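Uncharacterized protein Sortase B (Clostridium perfringens, PDB 5YFK) probably acts as a class B sortase, a cysteine transpeptidase of the type that cleaves sorting signals and links surface proteins to the cell wall. Local coordinates at residues 172-177 with 198-203; 149-154 with 190-195; 89-94 with 117-122. The protein carries 1 engineered substitution. All blocks are in the same frame, centred on the assembly; numbering follows the deposited sequence.

Interaction 1. Residues 172-177 with 198-203; sequences SNKEDY and NSNDRI
The ring of Tyr177 meets the loop 198-203 with its edge. Ser199 O lies in the ring plane, 3.3 Å from Tyr177 CE2, and Asp201 O sits near the same plane towards the hydroxyl end, so two backbone carbonyls line one edge of the ring. The ring of Phe171 also meets Tyr177, inclined to it. Because CG of Tyr177 is anti to the backbone N (chi1 -175°), the ring reaches straight out from the first turn of helix 174-186, and its hydroxyl donates a short hydrogen bond of 2.7 Å from Tyr177 OH to Asp201 O. The donor stands 58° out of the carbonyl plane, so this oxygen is approached from above. Just beyond, Ile203 CG1 lies 3.8 Å from Tyr177 OH, bringing an apolar branch against the end of the phenol.

Nearer solvent, Lys174 bends at chi2 and chi3 and lays its methylenes along Ser199, with Lys174 CG 3.6 Å from Ser199 CB. Its ammonium ends obliquely across Asn200, with Lys174 NZ 3.9 Å from Asn200 OD1.

Each partner is shaped by its own side-chain-to-backbone bonds. Asn173 caps the helix, Asp176 N donating to Asn173 OD1 at 2.8 Å nearly along the C=O axis. In the loop, the type I turn from Asn198 to Asp201 is braced twice: Asn200 N binds Asn198 OD1 in an Asx turn, and Asn198 N binds Asp201 OD2, an oxygen that also forms a salt bridge with Lys223. The example illustrates how one buried phenol holds an irregular loop by a single hydrogen bond to a backbone carbonyl, with a second carbonyl resting at its ring edge. Here it ties the N-terminal turn of a helix to the loop leading into strand 203-210, within the long helical connection that distinguishes class B sortases.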
ATOM      1  N   SER A 172      -7.445  10.986  17.574  1.00 43.95           N
ATOM      2  CA  SER A 172      -7.736  11.335  18.970  1.00 55.81           C
ATOM      3  C   SER A 172      -8.715  10.317  19.546  1.00 51.02           C
ATOM      4  O   SER A 172      -8.347   9.501  20.389  1.00 63.61           O
ATOM      5  CB  SER A 172      -8.327  12.745  19.062  1.00 58.73           C
ATOM      6  OG  SER A 172      -7.352  13.732  18.751  1.00 60.67           O
ATOM      7  N   ASN A 173      -9.864  10.206  18.890  1.00 41.37           N
ATOM      8  CA  ASN A 173     -10.975   9.404  19.390  1.00 42.37           C
ATOM      9  C   ASN A 173     -11.756   8.831  18.228  1.00 34.27           C
ATOM     10  O   ASN A 173     -11.457   9.138  17.075  1.00 28.33           O
ATOM     11  CB  ASN A 173     -11.903  10.257  20.265  1.00 34.20           C
ATOM     12  CG  ASN A 173     -12.303  11.563  19.600  1.00 40.63           C
ATOM     13  OD1 ASN A 173     -12.795  11.574  18.478  1.00 29.93           O
ATOM     14  ND2 ASN A 173     -12.191  12.661  20.339  1.00 48.69           N
ATOM     15  N   LYS A 174     -12.781   8.048  18.557  1.00 33.14           N
ATOM     16  CA  LYS A 174     -13.671   7.420  17.587  1.00 35.71           C
ATOM     17  C   LYS A 174     -14.311   8.437  16.632  1.00 26.52           C
ATOM     18  O   LYS A 174     -14.466   8.170  15.432  1.00 22.59           O
ATOM     19  CB  LYS A 174     -14.779   6.683  18.343  1.00 48.23           C
ATOM     20  CG  LYS A 174     -15.590   5.712  17.506  1.00 65.59           C
ATOM     21  CD  LYS A 174     -14.981   4.315  17.525  1.00 69.83           C
ATOM     22  CE  LYS A 174     -15.350   3.555  18.787  1.00 59.11           C
ATOM     23  NZ  LYS A 174     -14.538   2.315  18.923  1.00 64.45           N
ATOM     24  N   GLU A 175     -14.872   9.494  17.213  1.00 25.31           N
ATOM     25  CA  GLU A 175     -15.528  10.560  16.450  1.00 25.76           C
ATOM     26  C   GLU A 175     -14.601  11.141  15.369  1.00 23.38           C
ATOM     27  O   GLU A 175     -15.022  11.404  14.223  1.00 25.16           O
ATOM     28  CB  GLU A 175     -15.956  11.678  17.425  1.00 33.58           C
ATOM     29  CG  GLU A 175     -16.586  12.900  16.778  1.00 47.72           C
ATOM     30  CD  GLU A 175     -17.031  13.944  17.799  1.00 65.29           C
ATOM     31  OE1 GLU A 175     -17.470  13.542  18.900  1.00 68.70           O
ATOM     32  OE2 GLU A 175     -16.931  15.161  17.510  1.00 61.58           O
ATOM     33  N   ASP A 176     -13.372  11.431  15.766  1.00 21.43           N
ATOM     34  CA  ASP A 176     -12.364  11.979  14.857  1.00 22.48           C
ATOM     35  C   ASP A 176     -12.063  10.992  13.740  1.00 19.51           C
ATOM     36  O   ASP A 176     -11.900  11.378  12.591  1.00 17.70           O
ATOM     37  CB  ASP A 176     -11.075  12.283  15.616  1.00 25.99           C
ATOM     38  CG  ASP A 176     -11.204  13.483  16.551  1.00 40.77           C
ATOM     39  OD1 ASP A 176     -12.286  14.114  16.595  1.00 39.53           O
ATOM     40  OD2 ASP A 176     -10.205  13.810  17.230  1.00 55.27           O
ATOM     41  N   TYR A 177     -12.022   9.708  14.080  1.00 20.20           N
ATOM     42  CA  TYR A 177     -11.780   8.656  13.077  1.00 17.03           C
ATOM     43  C   TYR A 177     -12.964   8.500  12.141  1.00 17.11           C
ATOM     44  O   TYR A 177     -12.804   8.323  10.934  1.00 14.52           O
ATOM     45  CB  TYR A 177     -11.512   7.339  13.778  1.00 15.66           C
ATOM     46  CG  TYR A 177     -11.135   6.195  12.851  1.00 19.37           C
ATOM     47  CD1 TYR A 177     -10.229   6.375  11.814  1.00 17.55           C
ATOM     48  CD2 TYR A 177     -11.771   4.974  12.953  1.00 19.09           C
ATOM     49  CE1 TYR A 177      -9.845   5.313  11.010  1.00 19.93           C
ATOM     50  CE2 TYR A 177     -11.442   3.926  12.122  1.00 19.36           C
ATOM     51  CZ  TYR A 177     -10.467   4.090  11.163  1.00 15.93           C
ATOM     52  OH  TYR A 177     -10.204   3.036  10.303  1.00 16.85           O
ATOM     53  N   ASN A 198     -17.258   1.981   8.766  1.00 23.27           N
ATOM     54  CA  ASN A 198     -17.577   2.412  10.129  1.00 21.78           C
ATOM     55  C   ASN A 198     -16.357   2.488  11.044  1.00 21.63           C
ATOM     56  O   ASN A 198     -15.283   2.000  10.720  1.00 18.55           O
ATOM     57  CB  ASN A 198     -18.662   1.505  10.715  1.00 24.19           C
ATOM     58  CG  ASN A 198     -18.129   0.163  11.178  1.00 19.78           C
ATOM     59  OD1 ASN A 198     -17.684   0.028  12.321  1.00 28.81           O
ATOM     60  ND2 ASN A 198     -18.225  -0.841  10.337  1.00 17.58           N
ATOM     61  N   SER A 199     -16.509   3.152  12.187  1.00 20.74           N
ATOM     62  CA  SER A 199     -15.366   3.515  12.999  1.00 23.40           C
ATOM     63  C   SER A 199     -14.689   2.313  13.673  1.00 19.91           C
ATOM     64  O   SER A 199     -13.581   2.433  14.189  1.00 20.96           O
ATOM     65  CB  SER A 199     -15.814   4.513  14.068  1.00 31.29           C
ATOM     66  OG  SER A 199     -16.447   3.823  15.128  1.00 31.97           O
ATOM     67  N   ASN A 200     -15.266   1.125  13.561  1.00 20.31           N
ATOM     68  CA  ASN A 200     -14.537  -0.062  14.007  1.00 20.88           C
ATOM     69  C   ASN A 200     -13.546  -0.579  12.980  1.00 17.94           C
ATOM     70  O   ASN A 200     -12.751  -1.468  13.277  1.00 17.28           O
ATOM     71  CB  ASN A 200     -15.496  -1.200  14.348  1.00 29.16           C
ATOM     72  CG  ASN A 200     -16.413  -0.863  15.493  1.00 33.05           C
ATOM     73  OD1 ASN A 200     -15.973  -0.356  16.527  1.00 31.67           O
ATOM     74  ND2 ASN A 200     -17.708  -1.031  15.267  1.00 30.46           N
ATOM     75  N   ASP A 201     -13.587  -0.034  11.772  1.00 15.73           N
ATOM     76  CA  ASP A 201     -12.795  -0.579  10.686  1.00 17.30           C
ATOM     77  C   ASP A 201     -11.311  -0.222  10.799  1.00 16.82           C
ATOM     78  O   ASP A 201     -10.913   0.738  11.485  1.00 16.84           O
ATOM     79  CB  ASP A 201     -13.327  -0.099   9.333  1.00 17.76           C
ATOM     80  CG  ASP A 201     -14.619  -0.791   8.932  1.00 21.13           C
ATOM     81  OD1 ASP A 201     -14.728  -2.015   9.148  1.00 18.10           O
ATOM     82  OD2 ASP A 201     -15.467  -0.131   8.283  1.00 20.13           O
ATOM     83  N   ARG A 202     -10.492  -1.036  10.148  1.00 14.53           N
ATOM     84  CA  ARG A 202      -9.087  -0.706   9.965  1.00 13.83           C
ATOM     85  C   ARG A 202      -8.846  -0.490   8.485  1.00 14.17           C
ATOM     86  O   ARG A 202      -9.313  -1.278   7.655  1.00 15.99           O
ATOM     87  CB  ARG A 202      -8.195  -1.847  10.462  1.00 16.59           C
ATOM     88  CG  ARG A 202      -6.734  -1.424  10.475  1.00 17.11           C
ATOM     89  CD  ARG A 202      -5.804  -2.474  11.056  1.00 23.13           C
ATOM     90  NE  ARG A 202      -4.591  -1.818  11.539  1.00 23.03           N
ATOM     91  CZ  ARG A 202      -3.547  -2.445  12.075  1.00 25.03           C
ATOM     92  NH1 ARG A 202      -2.579  -1.740  12.649  1.00 23.65           N
ATOM     93  NH2 ARG A 202      -3.441  -3.761  11.973  1.00 23.68           N
ATOM     94  N   ILE A 203      -8.168   0.585   8.135  1.00 14.71           N
ATOM     95  CA  ILE A 203      -7.998   0.890   6.736  1.00 12.61           C
ATOM     96  C   ILE A 203      -6.540   0.852   6.287  1.00 12.02           C
ATOM     97  O   ILE A 203      -5.621   1.015   7.091  1.00 13.23           O
ATOM     98  CB  ILE A 203      -8.654   2.227   6.334  1.00 13.77           C
ATOM     99  CG1 ILE A 203      -8.106   3.394   7.165  1.00 13.56           C
ATOM    100  CG2 ILE A 203     -10.182   2.089   6.444  1.00 15.59           C
ATOM    101  CD1 ILE A 203      -8.414   4.768   6.570  1.00 11.28           C
TER

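Interaction 2. Residues 149-154 with 190-195; sequences TFEIFS and FKRDGI
Hydrogen bonding centres on a single backbone oxygen. Arg192 grips Ile152 O side-on with two nitrogens, Arg192 NE at 2.7 Å and Arg192 NH1 at 3.0 Å from that oxygen. The NE bond is the straighter, with an N-H...O angle of 158°, and it arrives nearly along the C=O axis; NH1 comes from above the carbonyl plane. The acceptor lies in the guanidinium plane, and sharing it between two donors fixes the rotation of the group. Bends at chi2 and chi3 fold the arginine back to this position. Its outer nitrogen NH2 binds Phe133 O, and Phe133 also makes a cation-pi contact with the guanidinium. A water adds a bridge between the main chains, donating to Phe153 O at 2.6 Å and accepting from Arg192 N at 2.9 Å.

The strand is irregular at this point. Where strand 146-159 pairs with strand 216-225 in the sortase barrel, a classic beta bulge sets Phe153 and Ser154 together opposite Val221. Across from it the loop makes a type II turn from Arg192 to Ile195, with Gly194 at positive phi, and this turn carries both Arg192 and Ile195 to the strand.

Charge contributes more loosely. Glu151 OE2 is 3.8 Å from Arg192 NE, a long salt bridge: the carboxylate oxygen is far off the guanidinium plane, so the attraction is one of charge without a directed N-H; the two planar groups are turned 40° apart.

Van der Waals contact falls to the tip of Ile195. Its CD1 slides along the extended Glu151 chain up to the carboxylate carbon, 3.4 Å from Glu151 CD, and makes an apolar contact with Phe153 CB at 3.9 Å. The phenyl ring of Phe153 turns from the loop to pack on Leu197 and Val221.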
ATOM      1  N   THR A 149      -7.044  -9.255   4.170  1.00 19.58           N
ATOM      2  CA  THR A 149      -7.656  -8.712   2.962  1.00 17.53           C
ATOM      3  C   THR A 149      -8.341  -7.372   3.242  1.00 17.38           C
ATOM      4  O   THR A 149      -9.025  -7.228   4.238  1.00 16.96           O
ATOM      5  CB  THR A 149      -8.697  -9.690   2.403  1.00 23.22           C
ATOM      6  OG1 THR A 149      -8.089 -10.973   2.227  1.00 21.58           O
ATOM      7  CG2 THR A 149      -9.244  -9.191   1.066  1.00 23.02           C
ATOM      8  N   PHE A 150      -8.139  -6.416   2.339  1.00 16.18           N
ATOM      9  CA  PHE A 150      -8.743  -5.078   2.419  1.00 16.20           C
ATOM     10  C   PHE A 150      -9.544  -4.774   1.146  1.00 17.34           C
ATOM     11  O   PHE A 150      -9.133  -5.147   0.040  1.00 17.12           O
ATOM     12  CB  PHE A 150      -7.626  -4.042   2.565  1.00 14.60           C
ATOM     13  CG  PHE A 150      -6.923  -4.102   3.892  1.00 15.95           C
ATOM     14  CD1 PHE A 150      -5.949  -5.059   4.121  1.00 17.61           C
ATOM     15  CD2 PHE A 150      -7.091  -3.088   4.824  1.00 14.79           C
ATOM     16  CE1 PHE A 150      -5.267  -5.085   5.338  1.00 19.88           C
ATOM     17  CE2 PHE A 150      -6.529  -3.193   6.092  1.00 16.34           C
ATOM     18  CZ  PHE A 150      -5.615  -4.207   6.345  1.00 18.23           C
ATOM     19  N   GLU A 151     -10.777  -4.295   1.298  1.00 16.95           N
ATOM     20  CA  GLU A 151     -11.579  -4.004   0.132  1.00 14.63           C
ATOM     21  C   GLU A 151     -11.558  -2.507  -0.164  1.00 11.47           C
ATOM     22  O   GLU A 151     -11.783  -1.704   0.712  1.00 14.00           O
ATOM     23  CB  GLU A 151     -13.025  -4.459   0.302  1.00 16.54           C
ATOM     24  CG  GLU A 151     -13.801  -4.338  -0.985  1.00 17.46           C
ATOM     25  CD  GLU A 151     -15.250  -4.768  -0.860  1.00 25.16           C
ATOM     26  OE1 GLU A 151     -15.581  -5.460   0.122  1.00 27.86           O
ATOM     27  OE2 GLU A 151     -15.973  -4.612  -1.867  1.00 22.64           O
ATOM     28  N   ILE A 152     -11.151  -2.177  -1.380  1.00 17.06           N
ATOM     29  CA  ILE A 152     -10.997  -0.789  -1.829  1.00 15.70           C
ATOM     30  C   ILE A 152     -12.354  -0.143  -1.889  1.00 15.90           C
ATOM     31  O   ILE A 152     -13.274  -0.702  -2.511  1.00 18.93           O
ATOM     32  CB  ILE A 152     -10.377  -0.732  -3.236  1.00 17.37           C
ATOM     33  CG1 ILE A 152      -8.924  -1.202  -3.156  1.00 17.58           C
ATOM     34  CG2 ILE A 152     -10.460   0.689  -3.787  1.00 15.34           C
ATOM     35  CD1 ILE A 152      -8.298  -1.506  -4.496  1.00 21.56           C
ATOM     36  N   PHE A 153     -12.477   1.012  -1.250  1.00 13.97           N
ATOM     37  CA  PHE A 153     -13.750   1.758  -1.219  1.00 15.59           C
ATOM     38  C   PHE A 153     -13.599   3.197  -1.747  1.00 17.77           C
ATOM     39  O   PHE A 153     -14.585   3.915  -1.930  1.00 16.30           O
ATOM     40  CB  PHE A 153     -14.381   1.717   0.186  1.00 16.95           C
ATOM     41  CG  PHE A 153     -13.619   2.463   1.237  1.00 16.66           C
ATOM     42  CD1 PHE A 153     -13.792   3.824   1.400  1.00 16.86           C
ATOM     43  CD2 PHE A 153     -12.584   1.829   1.941  1.00 15.09           C
ATOM     44  CE1 PHE A 153     -13.003   4.538   2.281  1.00 18.73           C
ATOM     45  CE2 PHE A 153     -11.877   2.510   2.910  1.00 16.65           C
ATOM     46  CZ  PHE A 153     -12.130   3.862   3.126  1.00 18.63           C
ATOM     47  N   SER A 154     -12.363   3.666  -1.839  1.00 14.10           N
ATOM     48  CA  SER A 154     -12.124   5.051  -2.297  1.00 15.74           C
ATOM     49  C   SER A 154     -10.966   5.105  -3.270  1.00 15.14           C
ATOM     50  O   SER A 154      -9.911   4.544  -3.010  1.00 14.90           O
ATOM     51  CB  SER A 154     -11.840   5.980  -1.126  1.00 14.78           C
ATOM     52  OG  SER A 154     -11.633   7.314  -1.592  1.00 14.38           O
ATOM     53  N   PHE A 190     -15.671   6.961  -7.093  1.00 18.15           N
ATOM     54  CA  PHE A 190     -16.594   5.830  -7.253  1.00 21.76           C
ATOM     55  C   PHE A 190     -17.045   5.309  -5.887  1.00 25.11           C
ATOM     56  O   PHE A 190     -16.234   5.148  -4.968  1.00 24.73           O
ATOM     57  CB  PHE A 190     -15.956   4.674  -8.055  1.00 20.43           C
ATOM     58  CG  PHE A 190     -15.301   5.097  -9.338  1.00 20.32           C
ATOM     59  CD1 PHE A 190     -16.006   5.763 -10.311  1.00 16.85           C
ATOM     60  CD2 PHE A 190     -13.953   4.831  -9.569  1.00 19.89           C
ATOM     61  CE1 PHE A 190     -15.390   6.205 -11.468  1.00 19.27           C
ATOM     62  CE2 PHE A 190     -13.320   5.321 -10.687  1.00 21.82           C
ATOM     63  CZ  PHE A 190     -14.051   5.977 -11.665  1.00 20.16           C
ATOM     64  N   LYS A 191     -18.329   4.966  -5.791  1.00 24.14           N
ATOM     65  CA  LYS A 191     -18.914   4.443  -4.554  1.00 29.10           C
ATOM     66  C   LYS A 191     -18.925   2.910  -4.567  1.00 29.97           C
ATOM     67  O   LYS A 191     -19.251   2.299  -5.577  1.00 25.31           O
ATOM     68  CB  LYS A 191     -20.327   5.001  -4.392  1.00 40.76           C
ATOM     69  CG  LYS A 191     -21.187   4.295  -3.358  1.00 41.40           C
ATOM     70  CD  LYS A 191     -21.075   4.952  -1.995  1.00 36.15           C
ATOM     71  CE  LYS A 191     -21.558   4.005  -0.908  1.00 33.59           C
ATOM     72  NZ  LYS A 191     -21.337   4.583   0.442  1.00 29.91           N
ATOM     73  N   ARG A 192     -18.362   2.305  -3.524  1.00 24.06           N
ATOM     74  CA  ARG A 192     -18.460   0.862  -3.306  1.00 22.47           C
ATOM     75  C   ARG A 192     -19.689   0.526  -2.471  1.00 32.60           C
ATOM     76  O   ARG A 192     -19.799   0.928  -1.300  1.00 33.19           O
ATOM     77  CB  ARG A 192     -17.211   0.330  -2.591  1.00 23.64           C
ATOM     78  CG  ARG A 192     -17.163  -1.190  -2.496  1.00 23.93           C
ATOM     79  CD  ARG A 192     -16.714  -1.837  -3.791  1.00 23.60           C
ATOM     80  NE  ARG A 192     -15.298  -1.606  -4.063  1.00 21.90           N
ATOM     81  CZ  ARG A 192     -14.731  -1.800  -5.243  1.00 20.36           C
ATOM     82  NH1 ARG A 192     -13.429  -1.614  -5.392  1.00 22.44           N
ATOM     83  NH2 ARG A 192     -15.468  -2.190  -6.287  1.00 17.39           N
ATOM     84  N   ASP A 193     -20.611  -0.214  -3.081  1.00 26.96           N
ATOM     85  CA  ASP A 193     -21.874  -0.529  -2.441  1.00 26.84           C
ATOM     86  C   ASP A 193     -21.685  -1.560  -1.334  1.00 25.23           C
ATOM     87  O   ASP A 193     -20.963  -2.543  -1.509  1.00 28.33           O
ATOM     88  CB  ASP A 193     -22.867  -1.077  -3.471  1.00 32.79           C
ATOM     89  CG  ASP A 193     -23.278  -0.045  -4.500  1.00 31.19           C
ATOM     90  OD1 ASP A 193     -23.122   1.171  -4.249  1.00 32.01           O
ATOM     91  OD2 ASP A 193     -23.878  -0.453  -5.516  1.00 37.51           O
ATOM     92  N   GLY A 194     -22.338  -1.327  -0.196  1.00 30.15           N
ATOM     93  CA  GLY A 194     -22.510  -2.355   0.837  1.00 36.30           C
ATOM     94  C   GLY A 194     -21.261  -2.591   1.679  1.00 36.17           C
ATOM     95  O   GLY A 194     -21.132  -3.616   2.341  1.00 43.92           O
ATOM     96  N   ILE A 195     -20.350  -1.629   1.668  1.00 30.23           N
ATOM     97  CA  ILE A 195     -19.034  -1.796   2.291  1.00 41.09           C
ATOM     98  C   ILE A 195     -19.098  -1.570   3.816  1.00 35.66           C
ATOM     99  O   ILE A 195     -18.138  -1.854   4.529  1.00 21.15           O
ATOM    100  CB  ILE A 195     -17.999  -0.840   1.646  1.00 29.27           C
ATOM    101  CG1 ILE A 195     -16.572  -1.346   1.871  1.00 46.85           C
ATOM    102  CG2 ILE A 195     -18.128   0.571   2.192  1.00 37.99           C
ATOM    103  CD1 ILE A 195     -15.901  -1.823   0.607  1.00 38.34           C
TER
HETATM  104  O   HOH W   1     -17.156   4.151  -1.587  1.00 22.63           O

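Interaction 3. Residues 89-94 with 117-122; sequences SFSGSI and NDTMFA
Three successive torsions of the same sign coil Met120 against the loop 89-94. CG is anti to the carbonyl carbon, and further bends at chi2 (-43°) and chi3 (-76°) swing the methyl back across the chain. Met120 CE thereby comes to 3.6 Å from Gly92 O and 3.7 Å from Ile94 CD1, while Met120 CG rests 3.7 Å from Ser91 O. Ile94 holds CG1 beside its backbone N and CG2 anti to it, so CG2 and CD1 both reach the Phe121 ring, and CD1 meets Met120 CE as well. CG2 presses on the ring edge, 3.6 Å from Phe121 CZ. CD1 lies over one face of that ring in a CH-pi contact, 4.2 Å from the centroid.

No hydrogen bond joins the two segments; polar groups shape each loop separately. Gly92 N donates to Ser89 OG at 3.0 Å in an ST motif, and Thr119 OG1 donates to Asn117 OD1 at 2.8 Å. Met120, with positive phi, sits second in a type II' turn from Thr119 to Ala122.

The case shows van der Waals packing of two loops beside a reaction centre. Tyr17 touches Met120, whose side chain approaches within about 4 Å of that of His113, the predicted catalytic proton donor/acceptor, consistent with a place in the wall of the sortase active site.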
ATOM      1  N   SER A  89      18.772   3.714  -5.850  1.00 32.72           N
ATOM      2  CA  SER A  89      17.814   3.202  -6.815  1.00 24.91           C
ATOM      3  C   SER A  89      16.879   4.310  -7.220  1.00 27.39           C
ATOM      4  O   SER A  89      16.433   5.098  -6.384  1.00 37.05           O
ATOM      5  CB  SER A  89      17.024   2.041  -6.218  1.00 33.11           C
ATOM      6  OG  SER A  89      15.877   1.747  -7.005  1.00 31.04           O
ATOM      7  N   PHE A  90      16.502   4.306  -8.492  1.00 28.20           N
ATOM      8  CA  PHE A  90      15.524   5.243  -9.001  1.00 30.04           C
ATOM      9  C   PHE A  90      14.108   4.789  -8.692  1.00 27.85           C
ATOM     10  O   PHE A  90      13.269   5.605  -8.341  1.00 28.54           O
ATOM     11  CB  PHE A  90      15.728   5.443 -10.497  1.00 35.81           C
ATOM     12  CG  PHE A  90      17.032   6.113 -10.817  1.00 47.84           C
ATOM     13  CD1 PHE A  90      18.182   5.348 -10.958  1.00 62.47           C
ATOM     14  CD2 PHE A  90      17.176   7.476 -10.576  1.00 50.10           C
ATOM     15  CE1 PHE A  90      19.423   5.951 -11.072  1.00 59.77           C
ATOM     16  CE2 PHE A  90      18.414   8.087 -10.676  1.00 59.59           C
ATOM     17  CZ  PHE A  90      19.538   7.323 -10.933  1.00 63.34           C
ATOM     18  N   SER A  91      13.866   3.483  -8.770  1.00 25.83           N
ATOM     19  CA  SER A  91      12.540   2.944  -8.496  1.00 29.08           C
ATOM     20  C   SER A  91      12.233   2.982  -7.002  1.00 29.80           C
ATOM     21  O   SER A  91      11.072   2.966  -6.602  1.00 24.30           O
ATOM     22  CB  SER A  91      12.449   1.514  -8.994  1.00 32.09           C
ATOM     23  OG  SER A  91      12.461   1.507 -10.401  1.00 41.05           O
ATOM     24  N   GLY A  92      13.277   2.898  -6.184  1.00 26.04           N
ATOM     25  CA  GLY A  92      13.097   2.782  -4.734  1.00 23.07           C
ATOM     26  C   GLY A  92      12.347   1.522  -4.318  1.00 19.00           C
ATOM     27  O   GLY A  92      12.578   0.425  -4.839  1.00 20.42           O
ATOM     28  N   SER A  93      11.595   1.649  -3.240  1.00 19.12           N
ATOM     29  CA  SER A  93      10.915   0.516  -2.640  1.00 19.28           C
ATOM     30  C   SER A  93       9.479   0.913  -2.333  1.00 15.84           C
ATOM     31  O   SER A  93       9.127   2.104  -2.345  1.00 18.89           O
ATOM     32  CB  SER A  93      11.629   0.055  -1.364  1.00 22.73           C
ATOM     33  OG  SER A  93      12.994  -0.247  -1.618  1.00 24.67           O
ATOM     34  N   ILE A  94       8.644  -0.085  -2.066  1.00 13.85           N
ATOM     35  CA  ILE A  94       7.322   0.215  -1.487  1.00 14.10           C
ATOM     36  C   ILE A  94       7.478   0.307   0.026  1.00 14.09           C
ATOM     37  O   ILE A  94       8.110  -0.569   0.644  1.00 17.48           O
ATOM     38  CB  ILE A  94       6.318  -0.882  -1.813  1.00 14.47           C
ATOM     39  CG1 ILE A  94       6.301  -1.163  -3.317  1.00 13.42           C
ATOM     40  CG2 ILE A  94       4.927  -0.492  -1.311  1.00 14.10           C
ATOM     41  CD1 ILE A  94       6.094   0.036  -4.216  1.00 14.96           C
ATOM     42  N   ASN A 117       6.803   3.767 -16.188  1.00 35.95           N
ATOM     43  CA  ASN A 117       7.235   2.583 -16.912  1.00 35.23           C
ATOM     44  C   ASN A 117       6.571   1.327 -16.355  1.00 31.72           C
ATOM     45  O   ASN A 117       7.141   0.233 -16.410  1.00 28.39           O
ATOM     46  CB  ASN A 117       8.741   2.436 -16.801  1.00 43.29           C
ATOM     47  CG  ASN A 117       9.162   1.923 -15.447  1.00 49.27           C
ATOM     48  OD1 ASN A 117       8.795   2.502 -14.430  1.00 43.58           O
ATOM     49  ND2 ASN A 117       9.730   0.729 -15.423  1.00 54.80           N
ATOM     50  N   ASP A 118       5.391   1.485 -15.773  1.00 21.16           N
ATOM     51  CA  ASP A 118       4.604   0.319 -15.385  1.00 24.87           C
ATOM     52  C   ASP A 118       5.273  -0.522 -14.290  1.00 22.44           C
ATOM     53  O   ASP A 118       5.317  -1.749 -14.366  1.00 25.75           O
ATOM     54  CB  ASP A 118       4.370  -0.549 -16.616  1.00 29.94           C
ATOM     55  CG  ASP A 118       3.081  -1.321 -16.540  1.00 26.05           C
ATOM     56  OD1 ASP A 118       2.301  -1.049 -15.614  1.00 26.37           O
ATOM     57  OD2 ASP A 118       2.883  -2.232 -17.373  1.00 33.23           O
ATOM     58  N   THR A 119       5.865   0.136 -13.299  1.00 19.62           N
ATOM     59  CA  THR A 119       6.473  -0.570 -12.170  1.00 20.80           C
ATOM     60  C   THR A 119       6.134   0.099 -10.838  1.00 13.92           C
ATOM     61  O   THR A 119       5.668   1.214 -10.826  1.00 13.69           O
ATOM     62  CB  THR A 119       8.008  -0.624 -12.282  1.00 21.93           C
ATOM     63  OG1 THR A 119       8.541   0.708 -12.295  1.00 26.88           O
ATOM     64  CG2 THR A 119       8.421  -1.368 -13.547  1.00 35.91           C
ATOM     65  N   MET A 120       6.417  -0.603  -9.741  1.00 12.47           N
ATOM     66  CA  MET A 120       6.152  -0.113  -8.373  1.00 11.42           C
ATOM     67  C   MET A 120       4.653   0.140  -8.231  1.00 13.90           C
ATOM     68  O   MET A 120       3.867  -0.787  -8.454  1.00 15.05           O
ATOM     69  CB  MET A 120       6.989   1.096  -8.028  1.00 15.34           C
ATOM     70  CG  MET A 120       8.488   0.858  -8.263  1.00 19.39           C
ATOM     71  SD  MET A 120       9.167  -0.741  -7.713  1.00 25.09           S
ATOM     72  CE  MET A 120       9.263  -0.530  -5.944  1.00 22.61           C
ATOM     73  N   PHE A 121       4.265   1.360  -7.893  1.00 12.48           N
ATOM     74  CA  PHE A 121       2.814   1.693  -7.712  1.00 12.85           C
ATOM     75  C   PHE A 121       2.200   2.385  -8.949  1.00 12.18           C
ATOM     76  O   PHE A 121       1.046   2.871  -8.890  1.00 15.36           O
ATOM     77  CB  PHE A 121       2.606   2.568  -6.463  1.00 12.85           C
ATOM     78  CG  PHE A 121       2.233   1.816  -5.191  1.00 12.94           C
ATOM     79  CD1 PHE A 121       2.443   0.449  -5.055  1.00 11.31           C
ATOM     80  CD2 PHE A 121       1.979   2.544  -4.020  1.00 11.69           C
ATOM     81  CE1 PHE A 121       2.160  -0.216  -3.858  1.00 11.99           C
ATOM     82  CE2 PHE A 121       1.673   1.891  -2.833  1.00 12.50           C
ATOM     83  CZ  PHE A 121       1.773   0.509  -2.745  1.00 14.78           C
ATOM     84  N   ALA A 122       2.843   2.269 -10.116  1.00 13.71           N
ATOM     85  CA  ALA A 122       2.264   2.844 -11.340  1.00 15.35           C
ATOM     86  C   ALA A 122       0.813   2.415 -11.498  1.00 14.18           C
ATOM     87  O   ALA A 122      -0.059   3.213 -11.847  1.00 17.62           O
ATOM     88  CB  ALA A 122       3.062   2.417 -12.566  1.00 17.79           C
TER

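Interactions 1 and 2 share the connection between strands 146-159 and 203-210 and touch directly: Ile203 packs on the ring of Phe153, and Arg202 O meets that of Phe150. Interaction 3 lies across the centre of the chain, its nearest atoms about 10 Å from interaction 2 and about 12 Å from interaction 1. Burial and chemistry vary together only in part. Interaction 1 is partly buried, with a phenol inside and charged or polar tips outside; interaction 2 is buried, yet relies on an arginine and a water to satisfy backbone atoms; interaction 3, also buried, joins its loops by van der Waals contact without a hydrogen bond between them and is the one close to the predicted catalytic His113.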